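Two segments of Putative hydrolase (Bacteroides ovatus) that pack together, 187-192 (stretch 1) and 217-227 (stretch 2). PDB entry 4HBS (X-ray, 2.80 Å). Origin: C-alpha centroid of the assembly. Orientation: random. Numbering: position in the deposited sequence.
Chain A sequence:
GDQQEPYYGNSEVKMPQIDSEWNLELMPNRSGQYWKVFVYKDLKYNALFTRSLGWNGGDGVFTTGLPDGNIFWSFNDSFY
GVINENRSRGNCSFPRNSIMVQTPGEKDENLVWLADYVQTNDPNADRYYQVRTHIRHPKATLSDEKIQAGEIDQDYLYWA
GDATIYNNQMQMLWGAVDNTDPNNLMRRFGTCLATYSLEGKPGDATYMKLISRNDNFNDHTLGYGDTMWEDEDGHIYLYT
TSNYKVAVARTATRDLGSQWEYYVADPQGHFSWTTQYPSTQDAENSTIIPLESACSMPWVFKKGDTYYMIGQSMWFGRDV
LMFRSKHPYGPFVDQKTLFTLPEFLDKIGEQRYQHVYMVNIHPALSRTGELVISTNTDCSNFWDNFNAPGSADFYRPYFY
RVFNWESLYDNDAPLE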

ATOM      1  N   ARG A 187     -16.471   6.079   2.135  1.00 46.08           N
ATOM      2  CA  ARG A 187     -16.346   7.521   1.909  1.00 45.37           C
ATOM      3  C   ARG A 187     -15.201   8.134   2.752  1.00 50.43           C
ATOM      4  O   ARG A 187     -15.302   8.204   3.985  1.00 50.72           O
ATOM      5  CB  ARG A 187     -17.680   8.211   2.234  1.00 41.69           C
ATOM      6  CG  ARG A 187     -17.721   9.706   1.984  1.00 45.26           C
ATOM      7  CD  ARG A 187     -19.047  10.297   2.412  1.00 47.36           C
ATOM      8  NE  ARG A 187     -19.159  10.410   3.871  1.00 58.02           N
ATOM      9  CZ  ARG A 187     -18.610  11.372   4.622  1.00 74.67           C
ATOM     10  NH1 ARG A 187     -17.882  12.337   4.058  1.00 60.97           N
ATOM     11  NH2 ARG A 187     -18.780  11.374   5.941  1.00 63.59           N
ATOM     12  N   ARG A 188     -14.121   8.599   2.075  1.00 46.39           N
ATOM     13  CA  ARG A 188     -13.006   9.298   2.738  1.00 45.56           C
ATOM     14  C   ARG A 188     -13.524  10.613   3.254  1.00 51.34           C
ATOM     15  O   ARG A 188     -14.177  11.337   2.498  1.00 53.08           O
ATOM     16  CB  ARG A 188     -11.851   9.540   1.745  1.00 43.23           C
ATOM     17  CG  ARG A 188     -10.611  10.221   2.319  1.00 43.86           C
ATOM     18  CD  ARG A 188      -9.894   9.331   3.305  1.00 45.04           C
ATOM     19  NE  ARG A 188      -8.672   9.941   3.822  1.00 50.48           N
ATOM     20  CZ  ARG A 188      -7.462   9.856   3.273  1.00 59.54           C
ATOM     21  NH1 ARG A 188      -7.279   9.170   2.151  1.00 49.72           N
ATOM     22  NH2 ARG A 188      -6.425  10.460   3.841  1.00 44.52           N
ATOM     23  N   PHE A 189     -13.304  10.915   4.535  1.00 47.76           N
ATOM     24  CA  PHE A 189     -13.815  12.156   5.119  1.00 47.98           C
ATOM     25  C   PHE A 189     -12.821  12.890   5.999  1.00 53.82           C
ATOM     26  O   PHE A 189     -13.211  13.875   6.620  1.00 56.45           O
ATOM     27  CB  PHE A 189     -15.101  11.860   5.918  1.00 49.27           C
ATOM     28  CG  PHE A 189     -14.955  11.158   7.250  1.00 49.36           C
ATOM     29  CD1 PHE A 189     -14.936   9.772   7.324  1.00 51.00           C
ATOM     30  CD2 PHE A 189     -15.001  11.872   8.437  1.00 51.24           C
ATOM     31  CE1 PHE A 189     -14.898   9.122   8.564  1.00 51.04           C
ATOM     32  CE2 PHE A 189     -14.931  11.218   9.670  1.00 53.09           C
ATOM     33  CZ  PHE A 189     -14.874   9.849   9.725  1.00 49.80           C
ATOM     34  N   GLY A 190     -11.555  12.493   6.002  1.00 49.35           N
ATOM     35  CA  GLY A 190     -10.565  13.169   6.827  1.00 49.96           C
ATOM     36  C   GLY A 190      -9.288  12.386   6.954  1.00 53.87           C
ATOM     37  O   GLY A 190      -9.191  11.279   6.423  1.00 52.56           O
ATOM     38  N   THR A 191      -8.296  12.964   7.656  1.00 51.19           N
ATOM     39  CA  THR A 191      -6.990  12.335   7.882  1.00 50.12           C
ATOM     40  C   THR A 191      -6.540  12.562   9.312  1.00 54.75           C
ATOM     41  O   THR A 191      -6.895  13.570   9.928  1.00 55.12           O
ATOM     42  CB  THR A 191      -5.929  12.887   6.905  1.00 54.51           C
ATOM     43  OG1 THR A 191      -6.373  12.682   5.563  1.00 57.91           O
ATOM     44  CG2 THR A 191      -4.556  12.249   7.099  1.00 47.87           C
ATOM     45  N   CYS A 192      -5.734  11.622   9.826  1.00 50.73           N
ATOM     46  CA  CYS A 192      -5.134  11.705  11.142  1.00 50.88           C
ATOM     47  C   CYS A 192      -3.652  11.646  10.978  1.00 52.95           C
ATOM     48  O   CYS A 192      -3.196  10.817  10.207  1.00 51.84           O
ATOM     49  CB  CYS A 192      -5.632  10.569  12.018  1.00 50.78           C
ATOM     50  SG  CYS A 192      -4.602  10.250  13.476  1.00 55.63           S
ATOM     51  N   PHE A 217      -6.480  16.379  11.928  1.00 56.63           N
ATOM     52  CA  PHE A 217      -5.434  16.913  11.038  1.00 56.61           C
ATOM     53  C   PHE A 217      -6.094  17.503   9.749  1.00 61.05           C
ATOM     54  O   PHE A 217      -5.888  18.676   9.439  1.00 61.29           O
ATOM     55  CB  PHE A 217      -4.406  15.803  10.713  1.00 56.86           C
ATOM     56  CG  PHE A 217      -3.187  16.255   9.956  1.00 58.74           C
ATOM     57  CD1 PHE A 217      -2.230  17.048  10.563  1.00 62.68           C
ATOM     58  CD2 PHE A 217      -2.955  15.820   8.660  1.00 60.65           C
ATOM     59  CE1 PHE A 217      -1.096  17.462   9.862  1.00 64.38           C
ATOM     60  CE2 PHE A 217      -1.832  16.245   7.956  1.00 64.01           C
ATOM     61  CZ  PHE A 217      -0.905  17.064   8.563  1.00 63.33           C
ATOM     62  N   ASN A 218      -6.918  16.698   9.053  1.00 57.61           N
ATOM     63  CA  ASN A 218      -7.720  17.122   7.884  1.00 58.11           C
ATOM     64  C   ASN A 218      -9.147  16.698   8.053  1.00 62.72           C
ATOM     65  O   ASN A 218      -9.436  15.783   8.827  1.00 61.58           O
ATOM     66  CB  ASN A 218      -7.261  16.466   6.551  1.00 56.94           C
ATOM     67  CG  ASN A 218      -5.844  16.626   6.123  1.00 94.46           C
ATOM     68  OD1 ASN A 218      -5.148  17.576   6.496  1.00 93.67           O
ATOM     69  ND2 ASN A 218      -5.459  15.802   5.151  1.00 88.95           N
ATOM     70  N   ASP A 219     -10.033  17.293   7.257  1.00 60.20           N
ATOM     71  CA  ASP A 219     -11.415  16.848   7.086  1.00 59.63           C
ATOM     72  C   ASP A 219     -11.631  16.770   5.557  1.00 63.88           C
ATOM     73  O   ASP A 219     -12.742  16.886   5.063  1.00 64.72           O
ATOM     74  CB  ASP A 219     -12.416  17.761   7.820  1.00 62.74           C
ATOM     75  CG  ASP A 219     -12.546  19.173   7.297  1.00 79.29           C
ATOM     76  OD1 ASP A 219     -11.625  19.632   6.573  1.00 82.27           O
ATOM     77  OD2 ASP A 219     -13.552  19.836   7.638  1.00 86.04           O
ATOM     78  N   HIS A 220     -10.531  16.489   4.835  1.00 59.66           N
ATOM     79  CA  HIS A 220     -10.448  16.483   3.393  1.00 59.09           C
ATOM     80  C   HIS A 220     -11.081  15.249   2.803  1.00 59.95           C
ATOM     81  O   HIS A 220     -10.867  14.133   3.280  1.00 58.45           O
ATOM     82  CB  HIS A 220      -8.969  16.554   2.921  1.00 60.03           C
ATOM     83  CG  HIS A 220      -8.223  17.800   3.303  1.00 65.13           C
ATOM     84  ND1 HIS A 220      -8.850  18.877   3.920  1.00 68.46           N
ATOM     85  CD2 HIS A 220      -6.912  18.099   3.152  1.00 66.98           C
ATOM     86  CE1 HIS A 220      -7.903  19.776   4.135  1.00 68.65           C
ATOM     87  NE2 HIS A 220      -6.720  19.346   3.697  1.00 68.33           N
ATOM     88  N   THR A 221     -11.760  15.461   1.686  1.00 55.47           N
ATOM     89  CA  THR A 221     -12.439  14.438   0.894  1.00 53.33           C
ATOM     90  C   THR A 221     -11.381  13.678   0.057  1.00 55.98           C
ATOM     91  O   THR A 221     -11.470  12.459  -0.079  1.00 54.42           O
ATOM     92  CB  THR A 221     -13.541  15.147   0.060  1.00 55.44           C
ATOM     93  OG1 THR A 221     -14.716  15.148   0.856  1.00 49.77           O
ATOM     94  CG2 THR A 221     -13.799  14.510  -1.310  1.00 55.08           C
ATOM     95  N   LEU A 222     -10.390  14.413  -0.494  1.00 52.71           N
ATOM     96  CA  LEU A 222      -9.309  13.853  -1.298  1.00 51.87           C
ATOM     97  C   LEU A 222      -8.231  13.289  -0.358  1.00 55.03           C
ATOM     98  O   LEU A 222      -7.967  13.862   0.702  1.00 55.34           O
ATOM     99  CB  LEU A 222      -8.715  14.938  -2.223  1.00 53.40           C
ATOM    100  CG  LEU A 222      -9.702  15.656  -3.168  1.00 59.19           C
ATOM    101  CD1 LEU A 222      -9.162  17.005  -3.596  1.00 61.09           C
ATOM    102  CD2 LEU A 222     -10.012  14.808  -4.388  1.00 60.34           C
ATOM    103  N   GLY A 223      -7.632  12.170  -0.743  1.00 50.14           N
ATOM    104  CA  GLY A 223      -6.628  11.501   0.069  1.00 48.91           C
ATOM    105  C   GLY A 223      -5.201  11.895  -0.224  1.00 54.06           C
ATOM    106  O   GLY A 223      -4.387  11.013  -0.490  1.00 54.38           O
ATOM    107  N   TYR A 224      -4.864  13.216  -0.191  1.00 50.73           N
ATOM    108  CA  TYR A 224      -3.481  13.665  -0.429  1.00 50.48           C
ATOM    109  C   TYR A 224      -2.580  13.020   0.595  1.00 57.18           C
ATOM    110  O   TYR A 224      -2.848  13.143   1.793  1.00 58.29           O
ATOM    111  CB  TYR A 224      -3.345  15.187  -0.357  1.00 51.54           C
ATOM    112  CG  TYR A 224      -3.944  15.919  -1.532  1.00 52.57           C
ATOM    113  CD1 TYR A 224      -3.299  15.946  -2.762  1.00 54.45           C
ATOM    114  CD2 TYR A 224      -5.112  16.668  -1.391  1.00 53.77           C
ATOM    115  CE1 TYR A 224      -3.812  16.676  -3.835  1.00 55.92           C
ATOM    116  CE2 TYR A 224      -5.640  17.394  -2.458  1.00 55.33           C
ATOM    117  CZ  TYR A 224      -4.993  17.386  -3.685  1.00 61.80           C
ATOM    118  OH  TYR A 224      -5.476  18.113  -4.747  1.00 62.86           O
ATOM    119  N   GLY A 225      -1.587  12.273   0.127  1.00 54.54           N
ATOM    120  CA  GLY A 225      -0.646  11.569   0.987  1.00 54.64           C
ATOM    121  C   GLY A 225      -0.839  10.065   1.076  1.00 58.19           C
ATOM    122  O   GLY A 225      -0.067   9.402   1.781  1.00 57.70           O
ATOM    123  N   ASP A 226      -1.854   9.490   0.354  1.00 54.14           N
ATOM    124  CA  ASP A 226      -2.057   8.026   0.327  1.00 52.35           C
ATOM    125  C   ASP A 226      -0.752   7.356  -0.147  1.00 55.15           C
ATOM    126  O   ASP A 226      -0.411   6.266   0.318  1.00 55.44           O
ATOM    127  CB  ASP A 226      -3.235   7.643  -0.571  1.00 53.70           C
ATOM    128  CG  ASP A 226      -4.612   7.936  -0.001  1.00 66.49           C
ATOM    129  OD1 ASP A 226      -4.747   7.988   1.242  1.00 65.57           O
ATOM    130  OD2 ASP A 226      -5.561   8.102  -0.800  1.00 77.07           O
ATOM    131  N   THR A 227      -0.041   8.032  -1.080  1.00 49.28           N
ATOM    132  CA  THR A 227       1.311   7.720  -1.528  1.00 47.71           C
ATOM    133  C   THR A 227       2.096   9.023  -1.341  1.00 50.23           C
ATOM    134  O   THR A 227       1.495  10.105  -1.259  1.00 49.47           O
ATOM    135  CB  THR A 227       1.365   7.166  -2.950  1.00 51.66           C
ATOM    136  OG1 THR A 227       1.117   8.221  -3.877  1.00 55.12           O
ATOM    137  CG2 THR A 227       0.411   6.012  -3.155  1.00 44.96           C
TER

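Residues 187-192 form a strand, and residues 217-227 run past it mostly as loop and turn, joining it as a sheet at one antiparallel bridge. There Thr191 and Asn218 form a hydrogen-bonded pair: Thr191 N donates to Asn218 O at 3.3 Å, and Asn218 N donates to Thr191 O at 3.2 Å. Both bonds are nearly straight, so the peptide donors and acceptors facing each other at this pair are all used. The pattern does not extend toward Phe189. Gly190 N lies 3.3 Å from His220 O, but the angle is too poor for a hydrogen bond, and Phe189 O faces Asp219 O at 3.4 Å, two acceptors with no proton to share. Asp219 CA also makes a CA-H...O contact of 3.5 Å with Phe189 O. The chains come close here, with 3.8 Å between Gly190 CA and Asp219 CA; a CB on Gly190 would clash with Asn218 O.

Arg188 supplies the main side-chain link. Its CB points toward the second stretch, and the chain passes Thr221, with Arg188 CG 3.4 Å from Thr221 O, before its guanidinium is held by three acceptors. Arg188 NE donates to Gly190 O (3.0 Å) and NH2 to Thr191 OG1 (2.8 Å), bracing the group against its own strand, while NH1 reaches across to Asp226 OD1 (2.9 Å) in a hydrogen-bonded salt bridge. Asp226 OD1 lies near the guanidinium plane, whereas Gly223 CA covers one face, 3.2 Å from Arg188 NH1. A CB on Gly223 would strike that nitrogen and Asp226 OD2. Asp226 is the last residue of a type II turn that begins at Gly223, closed by Asp226 N donating to Gly223 O at 3.1 Å.

Next to the bridge, Phe217 packs on Thr191: Phe217 CB lies 3.4 Å from Thr191 O, and Phe217 CD2 lies 4.2 Å from Thr191 CG2, which meets the ring obliquely.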